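Local structure of B-agarase (4BQ2) at residues G666-A671 with G677-D682. The protein hydrolyses agarose chains as a family 50 exo-beta-agarase, a glycoside hydrolase that probably releases short products from chain ends. Sequence-based numbering, arbitrary orientation.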
ATOM      1  N   GLY A 666      -1.929   8.778  -3.052  1.00 18.65           N
ATOM      2  CA  GLY A 666      -1.574   7.520  -2.394  1.00 18.10           C
ATOM      3  C   GLY A 666      -2.409   7.294  -1.127  1.00 17.46           C
ATOM      4  O   GLY A 666      -3.460   7.895  -0.963  1.00 15.45           O
ATOM      5  N   LEU A 667      -1.932   6.456  -0.207  1.00 17.21           N
ATOM      6  CA  LEU A 667      -2.697   6.141   1.022  1.00 16.21           C
ATOM      7  C   LEU A 667      -2.747   7.241   2.104  1.00 14.86           C
ATOM      8  O   LEU A 667      -3.726   7.397   2.841  1.00 15.41           O
ATOM      9  CB  LEU A 667      -2.214   4.787   1.614  1.00 16.58           C
ATOM     10  CG  LEU A 667      -2.582   3.626   0.670  1.00 19.35           C
ATOM     11  CD1 LEU A 667      -1.886   2.319   1.021  1.00 19.75           C
ATOM     12  CD2 LEU A 667      -4.108   3.421   0.607  1.00 20.74           C
ATOM     13  N   ILE A 668      -1.678   8.004   2.209  1.00 14.83           N
ATOM     14  CA  ILE A 668      -1.571   9.037   3.212  1.00 15.98           C
ATOM     15  C   ILE A 668      -1.220  10.310   2.459  1.00 15.57           C
ATOM     16  O   ILE A 668      -0.422  10.272   1.521  1.00 16.23           O
ATOM     17  CB  ILE A 668      -0.505   8.705   4.290  1.00 16.42           C
ATOM     18  CG1 ILE A 668      -0.936   7.473   5.128  1.00 17.21           C
ATOM     19  CG2 ILE A 668      -0.216   9.953   5.142  1.00 16.64           C
ATOM     20  CD1 ILE A 668      -2.168   7.674   6.050  1.00 17.97           C
ATOM     21  N   HIS A 669      -1.868  11.413   2.827  1.00 15.30           N
ATOM     22  CA  HIS A 669      -1.919  12.619   1.967  1.00 15.71           C
ATOM     23  C   HIS A 669      -1.277  13.836   2.644  1.00 16.31           C
ATOM     24  O   HIS A 669      -1.519  14.099   3.835  1.00 16.39           O
ATOM     25  CB  HIS A 669      -3.389  12.974   1.607  1.00 15.49           C
ATOM     26  CG  HIS A 669      -4.158  11.873   0.924  1.00 16.98           C
ATOM     27  ND1 HIS A 669      -5.502  11.979   0.640  1.00 17.60           N
ATOM     28  CD2 HIS A 669      -3.777  10.647   0.484  1.00 16.79           C
ATOM     29  CE1 HIS A 669      -5.917  10.872   0.038  1.00 18.25           C
ATOM     30  NE2 HIS A 669      -4.888  10.045  -0.062  1.00 17.70           N
ATOM     31  N   ALA A 670      -0.503  14.588   1.865  1.00 16.29           N
ATOM     32  CA  ALA A 670       0.108  15.835   2.282  1.00 15.33           C
ATOM     33  C   ALA A 670      -0.414  16.955   1.395  1.00 15.58           C
ATOM     34  O   ALA A 670      -0.981  16.694   0.317  1.00 15.34           O
ATOM     35  CB  ALA A 670       1.630  15.748   2.159  1.00 15.61           C
ATOM     36  N   ALA A 671      -0.181  18.186   1.832  1.00 15.43           N
ATOM     37  CA  ALA A 671      -0.729  19.393   1.181  1.00 14.81           C
ATOM     38  C   ALA A 671       0.108  19.820  -0.002  1.00 16.24           C
ATOM     39  O   ALA A 671      -0.363  20.592  -0.837  1.00 16.32           O
ATOM     40  CB  ALA A 671      -0.806  20.530   2.181  1.00 14.15           C
ATOM     41  N   GLY A 677       7.477  16.086   2.791  1.00 14.92           N
ATOM     42  CA  GLY A 677       8.765  16.000   3.505  1.00 15.31           C
ATOM     43  C   GLY A 677       8.620  16.118   5.018  1.00 16.72           C
ATOM     44  O   GLY A 677       9.203  15.324   5.800  1.00 15.26           O
ATOM     45  N   GLU A 678       7.827  17.097   5.459  1.00 16.21           N
ATOM     46  CA  GLU A 678       7.510  17.188   6.901  1.00 18.03           C
ATOM     47  C   GLU A 678       6.850  15.940   7.486  1.00 16.59           C
ATOM     48  O   GLU A 678       7.258  15.446   8.533  1.00 16.56           O
ATOM     49  CB  GLU A 678       6.640  18.421   7.165  1.00 22.07           C
ATOM     50  CG  GLU A 678       7.435  19.715   6.963  1.00 27.54           C
ATOM     51  CD  GLU A 678       8.624  19.836   7.916  1.00 34.60           C
ATOM     52  OE1 GLU A 678       8.505  19.396   9.086  1.00 38.37           O
ATOM     53  OE2 GLU A 678       9.696  20.368   7.513  1.00 40.89           O
ATOM     54  N   MET A 679       5.851  15.408   6.789  1.00 16.06           N
ATOM     55  CA  MET A 679       5.169  14.214   7.246  1.00 16.31           C
ATOM     56  C   MET A 679       6.101  12.991   7.257  1.00 16.31           C
ATOM     57  O   MET A 679       5.972  12.126   8.128  1.00 16.51           O
ATOM     58  CB  MET A 679       3.916  13.977   6.422  1.00 16.44           C
ATOM     59  CG  MET A 679       2.872  15.113   6.666  1.00 17.00           C
ATOM     60  SD  MET A 679       1.357  14.910   5.715  1.00 17.79           S
ATOM     61  CE  MET A 679       0.696  13.342   6.288  1.00 17.01           C
ATOM     62  N   TYR A 680       7.032  12.927   6.313  1.00 15.55           N
ATOM     63  CA  TYR A 680       8.037  11.838   6.311  1.00 16.24           C
ATOM     64  C   TYR A 680       8.857  11.866   7.603  1.00 16.88           C
ATOM     65  O   TYR A 680       9.081  10.832   8.256  1.00 16.10           O
ATOM     66  CB  TYR A 680       8.980  11.979   5.121  1.00 15.45           C
ATOM     67  CG  TYR A 680      10.121  10.971   5.091  1.00 16.79           C
ATOM     68  CD1 TYR A 680      11.319  11.194   5.768  1.00 15.81           C
ATOM     69  CD2 TYR A 680      10.009   9.816   4.316  1.00 16.42           C
ATOM     70  CE1 TYR A 680      12.352  10.271   5.710  1.00 15.81           C
ATOM     71  CE2 TYR A 680      11.037   8.893   4.239  1.00 15.63           C
ATOM     72  CZ  TYR A 680      12.190   9.120   4.946  1.00 16.68           C
ATOM     73  OH  TYR A 680      13.197   8.196   4.834  1.00 16.65           O
ATOM     74  N   LYS A 681       9.336  13.051   7.945  1.00 17.36           N
ATOM     75  CA  LYS A 681      10.102  13.247   9.164  1.00 18.21           C
ATOM     76  C   LYS A 681       9.335  12.861  10.436  1.00 18.92           C
ATOM     77  O   LYS A 681       9.903  12.249  11.358  1.00 18.43           O
ATOM     78  CB  LYS A 681      10.638  14.678   9.218  1.00 16.77           C
ATOM     79  CG  LYS A 681      11.761  14.909   8.194  1.00 16.62           C
ATOM     80  CD  LYS A 681      12.408  16.274   8.336  1.00 16.74           C
ATOM     81  CE  LYS A 681      11.444  17.412   8.037  1.00 18.06           C
ATOM     82  NZ  LYS A 681      12.261  18.616   7.824  1.00 17.49           N
ATOM     83  N   ASP A 682       8.042  13.167  10.459  1.00 18.22           N
ATOM     84  CA  ASP A 682       7.189  12.793  11.593  1.00 19.76           C
ATOM     85  C   ASP A 682       7.015  11.294  11.698  1.00 19.37           C
ATOM     86  O   ASP A 682       7.106  10.729  12.801  1.00 17.61           O
ATOM     87  CB  ASP A 682       5.782  13.395  11.492  1.00 19.91           C
ATOM     88  CG  ASP A 682       5.736  14.919  11.719  1.00 21.96           C
ATOM     89  OD1 ASP A 682       6.685  15.566  12.216  1.00 21.54           O
ATOM     90  OD2 ASP A 682       4.693  15.479  11.359  1.00 25.17           O
TER
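M679 carries its CG anti to its own carbonyl carbon and runs extended through chi2 (180°) before bending at chi3 (61°), a shape that brings SD and CE from helix 673-688 to the preceding loop, 666-671. I668 answers with its CG2 branch, set anti to the backbone N, and this methyl meets M679 CE at 3.7 Å. One bond back along the chain, M679 SD rests against A670 CB, also at 3.7 Å. Between these two contacts lies the backbone carbonyl of H669: its O is 3.4 Å from M679 CE and 3.5 Å from M679 SD, both van der Waals contacts. A long, unbranched, polarisable thioether suits this place, since it can span from the helix and touch three successive loop residues, while the small A670 allows the sulfur to come close to the chain. I668 and A670 direct their CB atoms toward the helix, whereas H669 points its own away, the alternation expected of an extended backbone. Turned from the helix, the H669 ring bonds within the loop: NE2 donates to G666 O at 2.7 Å, nearly in the ring plane but with a bent N-H...O angle of 131°. G666 suits its position because at its backbone angles a side chain would collide with the preceding carbonyl O. Q85 of strand 84-92 hydrogen-bonds H669 N and L667 O, I668 touches Y87, and H669 touches S101 and D103; A671 N hydrogen-bonds D675 OD2. Here an extended loop packs through alternate side chains on the helix it leads into, where the catalytic part apparently meets the N-terminal CBM-like beta domain.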